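Side-chain contact in halogenase PltM (Pseudomonas fluorescens, PDB 6BZN), which halogenates phenolic substrates with unusual breadth in both substrate and halide, and is probably a flavin-dependent monooxygenase that uses FAD: residues A[193-198]-A[324-329]. Residues are numbered along the deposited sequence; the frame is centred on the assembly and turned at random.
Sequences AAQGSP and INYRSV
Q195 comes obliquely against the CE2 corner of the Y326 ring, next to the phenol carbon, its CG 3.8 Å from CE2 of Y326 and its OE1 4.0 Å from that same CE2. The amide and ring planes stand 70° apart, so this is a van der Waals contact rather than a stack. CG of Q195 lies anti to its backbone N (chi1 -152°) and the chain runs on extended, which carries the amide toward I324. There a water donates 2.8 Å to O of I324 and, weakly at 3.4 Å, to OE1 of Q195. The phenol end passes close to the other backbone: OH of Y326 is 3.8 Å from N of Q195. That hydroxyl is hydrogen-bonded to the carbonyl O of Q341, at helix 340-343, and R206 bridges the segments from outside, bonding O of Q195 and making a cation-pi contact with the ring. On the loop side, a type I turn from A194 to S197 is closed by N of S197 bonding O of A194 at 3.2 Å, while OG of S197 caps helix 198-203. Losing the ring to an alanine would probably cost O of Q341 its hydroxyl partner and R206 its cation-pi contact. G196 and Y326 each line FAD sites seen in structures of this protein, unoccupied here, and the contact sets Y326 beside the turn carrying G196. With 127 Å² buried between the segments, the chemistry implies that Y326 is held by Q341 and R206 more than by Q195.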
ATOM      1  N   ALA A 193      -3.208  13.249   5.656  1.00 18.48           N
ATOM      2  CA  ALA A 193      -2.537  13.720   4.445  1.00 21.61           C
ATOM      3  C   ALA A 193      -1.342  12.792   4.122  1.00 24.60           C
ATOM      4  O   ALA A 193      -1.136  11.786   4.766  1.00 24.08           O
ATOM      5  CB  ALA A 193      -2.086  15.155   4.637  1.00 21.61           C
ATOM      6  N   ALA A 194      -0.544  13.119   3.121  1.00 32.79           N
ATOM      7  CA  ALA A 194       0.528  12.198   2.711  1.00 34.94           C
ATOM      8  C   ALA A 194       1.882  12.824   3.023  1.00 38.22           C
ATOM      9  O   ALA A 194       2.139  13.129   4.205  1.00 37.48           O
ATOM     10  CB  ALA A 194       0.362  11.787   1.250  1.00 32.65           C
ATOM     11  N   GLN A 195       2.733  13.041   2.009  1.00 39.99           N
ATOM     12  CA  GLN A 195       4.034  13.661   2.242  1.00 42.60           C
ATOM     13  C   GLN A 195       3.883  15.120   2.706  1.00 41.17           C
ATOM     14  O   GLN A 195       4.786  15.635   3.363  1.00 39.65           O
ATOM     15  CB  GLN A 195       4.981  13.554   1.022  1.00 45.36           C
ATOM     16  CG  GLN A 195       6.452  13.544   1.449  1.00 49.55           C
ATOM     17  CD  GLN A 195       7.456  13.403   0.311  1.00 53.76           C
ATOM     18  OE1 GLN A 195       7.513  12.372  -0.369  1.00 56.32           O
ATOM     19  NE2 GLN A 195       8.288  14.427   0.128  1.00 54.41           N
ATOM     20  N   GLY A 196       2.739  15.754   2.403  1.00 38.84           N
ATOM     21  CA  GLY A 196       2.429  17.113   2.877  1.00 38.34           C
ATOM     22  C   GLY A 196       1.786  17.246   4.257  1.00 37.34           C
ATOM     23  O   GLY A 196       1.204  18.279   4.568  1.00 35.10           O
ATOM     24  N   SER A 197       1.889  16.213   5.086  1.00 37.59           N
ATOM     25  CA  SER A 197       1.417  16.257   6.481  1.00 37.33           C
ATOM     26  C   SER A 197       1.870  17.547   7.217  1.00 39.80           C
ATOM     27  O   SER A 197       3.049  17.676   7.550  1.00 40.69           O
ATOM     28  CB  SER A 197       1.931  15.019   7.221  1.00 36.11           C
ATOM     29  OG  SER A 197       1.815  15.148   8.631  1.00 35.67           O
ATOM     30  N   PRO A 198       0.940  18.498   7.466  1.00 39.87           N
ATOM     31  CA  PRO A 198       1.327  19.760   8.126  1.00 39.16           C
ATOM     32  C   PRO A 198       1.611  19.595   9.628  1.00 37.40           C
ATOM     33  O   PRO A 198       2.368  20.396  10.206  1.00 36.35           O
ATOM     34  CB  PRO A 198       0.110  20.655   7.896  1.00 40.25           C
ATOM     35  CG  PRO A 198      -1.029  19.691   7.900  1.00 40.78           C
ATOM     36  CD  PRO A 198      -0.521  18.437   7.230  1.00 39.40           C
ATOM     37  N   ILE A 324      11.263   9.045  -2.044  1.00 14.78           N
ATOM     38  CA  ILE A 324       9.925   8.721  -1.585  1.00 13.38           C
ATOM     39  C   ILE A 324       9.845   8.140  -0.178  1.00 12.85           C
ATOM     40  O   ILE A 324       8.743   7.979   0.353  1.00 13.60           O
ATOM     41  CB  ILE A 324       9.202   7.823  -2.611  1.00 13.00           C
ATOM     42  CG1 ILE A 324       9.806   6.426  -2.666  1.00 12.74           C
ATOM     43  CG2 ILE A 324       9.217   8.483  -3.981  1.00 12.87           C
ATOM     44  CD1 ILE A 324       9.189   5.539  -3.722  1.00 12.94           C
ATOM     45  N   ASN A 325      10.988   7.883   0.453  1.00 12.39           N
ATOM     46  CA  ASN A 325      11.049   7.128   1.697  1.00 12.01           C
ATOM     47  C   ASN A 325      11.194   8.045   2.903  1.00 12.26           C
ATOM     48  O   ASN A 325      12.024   8.935   2.889  1.00 12.36           O
ATOM     49  CB  ASN A 325      12.237   6.160   1.708  1.00 12.09           C
ATOM     50  CG  ASN A 325      12.728   5.822   0.319  1.00 11.81           C
ATOM     51  OD1 ASN A 325      13.604   6.514  -0.220  1.00 11.85           O
ATOM     52  ND2 ASN A 325      12.149   4.792  -0.294  1.00 11.72           N
ATOM     53  N   TYR A 326      10.429   7.769   3.948  1.00 11.82           N
ATOM     54  CA  TYR A 326      10.554   8.499   5.215  1.00 12.37           C
ATOM     55  C   TYR A 326       9.895   7.694   6.305  1.00 12.67           C
ATOM     56  O   TYR A 326       9.085   6.808   6.020  1.00 12.20           O
ATOM     57  CB  TYR A 326       9.949   9.897   5.107  1.00 12.67           C
ATOM     58  CG  TYR A 326       8.516   9.937   4.632  1.00 12.82           C
ATOM     59  CD1 TYR A 326       7.460   9.847   5.531  1.00 13.23           C
ATOM     60  CD2 TYR A 326       8.220  10.066   3.292  1.00 13.23           C
ATOM     61  CE1 TYR A 326       6.136   9.875   5.098  1.00 13.63           C
ATOM     62  CE2 TYR A 326       6.901  10.083   2.844  1.00 13.54           C
ATOM     63  CZ  TYR A 326       5.865   9.998   3.751  1.00 13.57           C
ATOM     64  OH  TYR A 326       4.569  10.018   3.295  1.00 14.11           O
ATOM     65  N   ARG A 327      10.278   7.979   7.541  1.00 13.00           N
ATOM     66  CA  ARG A 327       9.656   7.393   8.714  1.00 13.66           C
ATOM     67  C   ARG A 327       9.505   8.489   9.761  1.00 13.89           C
ATOM     68  O   ARG A 327       9.926   9.627   9.536  1.00 14.52           O
ATOM     69  CB  ARG A 327      10.487   6.227   9.248  1.00 14.27           C
ATOM     70  CG  ARG A 327      11.858   6.599   9.769  1.00 15.45           C
ATOM     71  CD  ARG A 327      12.582   5.414  10.403  1.00 16.49           C
ATOM     72  NE  ARG A 327      13.787   5.936  11.054  1.00 18.86           N
ATOM     73  CZ  ARG A 327      13.899   6.297  12.332  1.00 19.73           C
ATOM     74  NH1 ARG A 327      12.897   6.174  13.207  1.00 21.24           N
ATOM     75  NH2 ARG A 327      15.057   6.780  12.750  1.00 21.03           N
ATOM     76  N   SER A 328       8.874   8.145  10.878  1.00 14.26           N
ATOM     77  CA  SER A 328       8.705   9.077  11.995  1.00 14.26           C
ATOM     78  C   SER A 328       9.088   8.434  13.308  1.00 14.68           C
ATOM     79  O   SER A 328       8.936   7.227  13.497  1.00 13.91           O
ATOM     80  CB  SER A 328       7.269   9.577  12.080  1.00 14.33           C
ATOM     81  OG  SER A 328       6.885  10.288  10.916  1.00 14.57           O
ATOM     82  N   VAL A 329       9.584   9.257  14.222  1.00 15.18           N
ATOM     83  CA  VAL A 329      10.025   8.772  15.527  1.00 15.88           C
ATOM     84  C   VAL A 329       8.845   8.531  16.490  1.00 16.18           C
ATOM     85  O   VAL A 329       8.949   7.722  17.416  1.00 15.30           O
ATOM     86  CB  VAL A 329      11.093   9.705  16.159  1.00 16.83           C
ATOM     87  CG1 VAL A 329      12.295   9.844  15.239  1.00 16.97           C
ATOM     88  CG2 VAL A 329      10.539  11.085  16.482  1.00 17.88           C
TER
HETATM   89  O   HOH W   1       6.496   9.166  -0.783  1.00 15.28           O